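Local coordinates for galactose mutarotase-like protein (Clostridium acetobutylicum, PDB 3OS7) that probably binds carbohydrate and may interconvert the anomers of aldose sugars, at residues W211-G221 and I306-L314. Residues are numbered along the deposited sequence; the frame is centred on the assembly and turned at random.
With EDO (1,2-ethanediol), chain G.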
loop_
_atom_site.group_PDB
_atom_site.type_symbol
_atom_site.label_atom_id
_atom_site.label_comp_id
_atom_site.label_asym_id
_atom_site.label_seq_id
_atom_site.Cartn_x
_atom_site.Cartn_y
_atom_site.Cartn_z
ATOM N N TRP A 211 -7.408 17.138 -2.468
ATOM C CA TRP A 211 -8.668 17.050 -1.700
ATOM C C TRP A 211 -8.397 17.540 -0.286
ATOM O O TRP A 211 -7.554 16.977 0.439
ATOM C CB TRP A 211 -9.201 15.617 -1.714
ATOM C CG TRP A 211 -9.594 15.213 -3.085
ATOM C CD1 TRP A 211 -8.753 14.811 -4.100
ATOM C CD2 TRP A 211 -10.907 15.214 -3.637
ATOM N NE1 TRP A 211 -9.466 14.554 -5.237
ATOM C CE2 TRP A 211 -10.792 14.789 -4.992
ATOM C CE3 TRP A 211 -12.182 15.523 -3.127
ATOM C CZ2 TRP A 211 -11.878 14.675 -5.828
ATOM C CZ3 TRP A 211 -13.297 15.382 -3.983
ATOM C CH2 TRP A 211 -13.128 14.966 -5.310
ATOM N N LYS A 212 -9.065 18.631 0.079
ATOM C CA LYS A 212 -8.894 19.224 1.384
ATOM C C LYS A 212 -9.412 18.289 2.469
ATOM O O LYS A 212 -10.453 17.646 2.311
ATOM C CB LYS A 212 -9.664 20.548 1.447
ATOM C CG LYS A 212 -9.454 21.399 2.713
ATOM C CD LYS A 212 -10.199 22.759 2.578
ATOM C CE LYS A 212 -10.274 23.524 3.918
ATOM N NZ LYS A 212 -10.639 24.965 3.758
ATOM N N GLN A 213 -8.692 18.264 3.576
ATOM C CA GLN A 213 -9.120 17.572 4.783
ATOM C C GLN A 213 -9.409 18.546 5.943
ATOM O O GLN A 213 -8.789 19.600 6.042
ATOM C CB GLN A 213 -8.055 16.557 5.197
ATOM C CG GLN A 213 -7.982 15.353 4.234
ATOM C CD GLN A 213 -6.787 14.490 4.484
ATOM O OE1 GLN A 213 -5.744 14.691 3.875
ATOM N NE2 GLN A 213 -6.913 13.537 5.432
ATOM N N ASP A 214 -10.362 18.168 6.798
ATOM C CA ASP A 214 -10.746 18.953 7.973
ATOM C C ASP A 214 -9.854 18.600 9.166
ATOM O O ASP A 214 -8.874 17.871 9.025
ATOM C CB ASP A 214 -12.269 18.834 8.281
ATOM C CG ASP A 214 -12.724 17.436 8.761
ATOM O OD1 ASP A 214 -11.890 16.578 9.120
ATOM O OD2 ASP A 214 -13.967 17.200 8.778
ATOM N N SER A 215 -10.197 19.110 10.339
ATOM C CA SER A 215 -9.319 18.944 11.499
ATOM C C SER A 215 -9.351 17.509 12.055
ATOM O O SER A 215 -8.483 17.156 12.843
ATOM C CB SER A 215 -9.717 19.939 12.583
ATOM O OG SER A 215 -11.006 19.619 13.049
ATOM N N ARG A 216 -10.323 16.684 11.626
ATOM C CA ARG A 216 -10.324 15.246 11.957
ATOM C C ARG A 216 -9.725 14.377 10.851
ATOM O O ARG A 216 -9.799 13.157 10.881
ATOM C CB ARG A 216 -11.749 14.811 12.286
ATOM C CG ARG A 216 -12.261 15.421 13.578
ATOM C CD ARG A 216 -13.710 15.107 13.821
ATOM N NE ARG A 216 -13.907 13.667 13.918
ATOM C CZ ARG A 216 -15.005 13.013 13.552
ATOM N NH1 ARG A 216 -16.056 13.644 13.035
ATOM N NH2 ARG A 216 -15.052 11.698 13.710
ATOM N N ASN A 217 -9.093 15.023 9.878
ATOM C CA ASN A 217 -8.512 14.369 8.720
ATOM C C ASN A 217 -9.493 13.671 7.780
ATOM O O ASN A 217 -9.086 12.834 6.996
ATOM C CB ASN A 217 -7.334 13.456 9.114
ATOM C CG ASN A 217 -6.116 14.255 9.577
ATOM O OD1 ASN A 217 -5.931 15.396 9.180
ATOM N ND2 ASN A 217 -5.295 13.658 10.403
ATOM N N LEU A 218 -10.755 14.087 7.829
ATOM C CA LEU A 218 -11.814 13.626 6.923
ATOM C C LEU A 218 -11.923 14.626 5.766
ATOM O O LEU A 218 -11.771 15.827 5.973
ATOM C CB LEU A 218 -13.146 13.535 7.663
ATOM C CG LEU A 218 -13.122 12.612 8.885
ATOM C CD1 LEU A 218 -14.357 12.852 9.796
ATOM C CD2 LEU A 218 -13.022 11.199 8.437
ATOM N N PRO A 219 -12.177 14.132 4.547
ATOM C CA PRO A 219 -12.323 15.087 3.443
ATOM C C PRO A 219 -13.493 15.993 3.618
ATOM O O PRO A 219 -14.569 15.565 4.091
ATOM C CB PRO A 219 -12.561 14.203 2.214
ATOM C CG PRO A 219 -12.208 12.823 2.638
ATOM C CD PRO A 219 -12.344 12.740 4.107
ATOM N N THR A 220 -13.318 17.247 3.208
ATOM C CA THR A 220 -14.448 18.174 3.168
ATOM C C THR A 220 -15.337 17.917 1.981
ATOM O O THR A 220 -16.487 18.361 1.959
ATOM C CB THR A 220 -13.999 19.634 3.128
ATOM O OG1 THR A 220 -13.386 19.909 1.868
ATOM C CG2 THR A 220 -13.024 19.922 4.236
ATOM N N GLY A 221 -14.795 17.244 0.975
ATOM C CA GLY A 221 -15.502 17.054 -0.291
ATOM C C GLY A 221 -15.105 18.045 -1.369
ATOM O O GLY A 221 -15.494 17.881 -2.522
ATOM N N ILE A 306 -11.667 7.504 -2.075
ATOM C CA ILE A 306 -11.341 8.611 -1.227
ATOM C C ILE A 306 -11.405 8.183 0.252
ATOM O O ILE A 306 -12.088 7.215 0.622
ATOM C CB ILE A 306 -12.273 9.822 -1.533
ATOM C CG1 ILE A 306 -11.687 11.113 -0.987
ATOM C CG2 ILE A 306 -13.721 9.592 -1.019
ATOM C CD1 ILE A 306 -12.437 12.334 -1.488
ATOM N N ILE A 307 -10.681 8.902 1.092
ATOM C CA ILE A 307 -10.803 8.736 2.529
ATOM C C ILE A 307 -12.282 8.889 2.910
ATOM O O ILE A 307 -12.958 9.779 2.391
ATOM C CB ILE A 307 -9.991 9.792 3.289
ATOM C CG1 ILE A 307 -8.499 9.632 3.011
ATOM C CG2 ILE A 307 -10.277 9.694 4.825
ATOM C CD1 ILE A 307 -7.620 10.677 3.749
ATOM N N ASN A 308 -12.773 8.015 3.789
ATOM C CA ASN A 308 -14.163 8.073 4.306
ATOM C C ASN A 308 -15.202 7.877 3.183
ATOM O O ASN A 308 -16.282 8.389 3.291
ATOM C CB ASN A 308 -14.380 9.410 5.033
ATOM C CG ASN A 308 -15.652 9.448 5.913
ATOM O OD1 ASN A 308 -16.042 8.461 6.527
ATOM N ND2 ASN A 308 -16.250 10.630 6.016
ATOM N N SER A 309 -14.840 7.159 2.114
ATOM C CA SER A 309 -15.671 7.046 0.906
ATOM C C SER A 309 -17.132 6.594 1.148
ATOM O O SER A 309 -18.023 7.086 0.476
ATOM C CB SER A 309 -15.034 6.117 -0.142
ATOM O OG SER A 309 -15.019 4.752 0.252
ATOM N N PRO A 310 -17.391 5.684 2.100
ATOM C CA PRO A 310 -18.786 5.310 2.312
ATOM C C PRO A 310 -19.689 6.446 2.796
ATOM O O PRO A 310 -20.907 6.344 2.683
ATOM C CB PRO A 310 -18.687 4.222 3.390
ATOM C CG PRO A 310 -17.320 3.762 3.337
ATOM C CD PRO A 310 -16.509 4.928 2.990
ATOM N N ASN A 311 -19.107 7.520 3.329
ATOM C CA ASN A 311 -19.887 8.613 3.903
ATOM C C ASN A 311 -19.902 9.933 3.125
ATOM O O ASN A 311 -20.575 10.856 3.550
ATOM C CB ASN A 311 -19.367 8.906 5.325
ATOM C CG ASN A 311 -19.756 7.837 6.334
ATOM O OD1 ASN A 311 -20.930 7.408 6.386
ATOM N ND2 ASN A 311 -18.792 7.433 7.179
ATOM N N VAL A 312 -19.129 10.056 2.043
ATOM C CA VAL A 312 -18.993 11.347 1.357
ATOM C C VAL A 312 -20.231 11.582 0.468
ATOM O O VAL A 312 -20.895 10.642 0.039
ATOM C CB VAL A 312 -17.703 11.456 0.508
ATOM C CG1 VAL A 312 -16.433 11.402 1.392
ATOM C CG2 VAL A 312 -17.643 10.349 -0.580
ATOM N N LYS A 313 -20.545 12.843 0.233
ATOM C CA LYS A 313 -21.727 13.232 -0.574
ATOM C C LYS A 313 -21.257 13.484 -1.968
ATOM O O LYS A 313 -21.304 14.606 -2.467
ATOM C CB LYS A 313 -22.380 14.476 -0.010
ATOM C CG LYS A 313 -22.922 14.278 1.348
ATOM C CD LYS A 313 -23.596 15.506 1.855
ATOM C CE LYS A 313 -24.133 15.237 3.194
ATOM N NZ LYS A 313 -24.782 16.405 3.755
ATOM N N LEU A 314 -20.748 12.426 -2.565
ATOM C CA LEU A 314 -20.257 12.410 -3.919
ATOM C C LEU A 314 -20.777 11.146 -4.563
ATOM O O LEU A 314 -21.004 10.145 -3.880
ATOM C CB LEU A 314 -18.745 12.326 -3.939
ATOM C CG LEU A 314 -17.949 13.479 -3.309
ATOM C CD1 LEU A 314 -16.493 13.074 -3.160
ATOM C CD2 LEU A 314 -18.093 14.750 -4.146
HETATM C C1 EDO G . -18.691 15.634 3.040
HETATM O O1 EDO G . -19.772 16.223 3.768
HETATM C C2 EDO G . -19.341 15.366 1.707
HETATM O O2 EDO G . -18.428 14.835 0.768
HETATM O O HOH W 1 -15.782 13.224 4.803
#
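Ile306 holds CG1 anti to its backbone N (chi1 -162°) and stays extended to CD1, which brings this methyl against Trp211, 3.6 Å from ring atom CE3 and offset toward the ring's rim. Leu314 adds CD1 at 4.0 Å from Trp211 CZ3, while Ser250 takes the indole NE1. Pro219 packs against the Ile306-Ser309 turn: its CG lies 4.0 Å from Ile306 CG1 and 3.1 Å from the carbonyl O of Ile307, and its CD meets Ile307 CG2. With CG1 of Ile307 beside the backbone N (chi1 -64°), CD1 runs out to Gln213, crossing that side chain at about a right angle. The Gln213 amide is fixed by NE2 donating to Asn217 O at 2.8 Å. No direct hydrogen bond joins 211-221 to 306-314; one water bridges them, donating to Pro219 O and accepting from Asn308 ND2 (2.9 Å), whose OD1 is held by Asp84 N and Asn311 ND2. Asp214 N to Leu218 O and Thr220 N to Lys212 O pair a beta hairpin; its type I turn, Asp214-Asn217, includes an Asx turn (Arg216 N to Asp214 OD1, 3.0 Å). It packs on a type II turn within the antiparallel beta fold of the galactose mutarotase family.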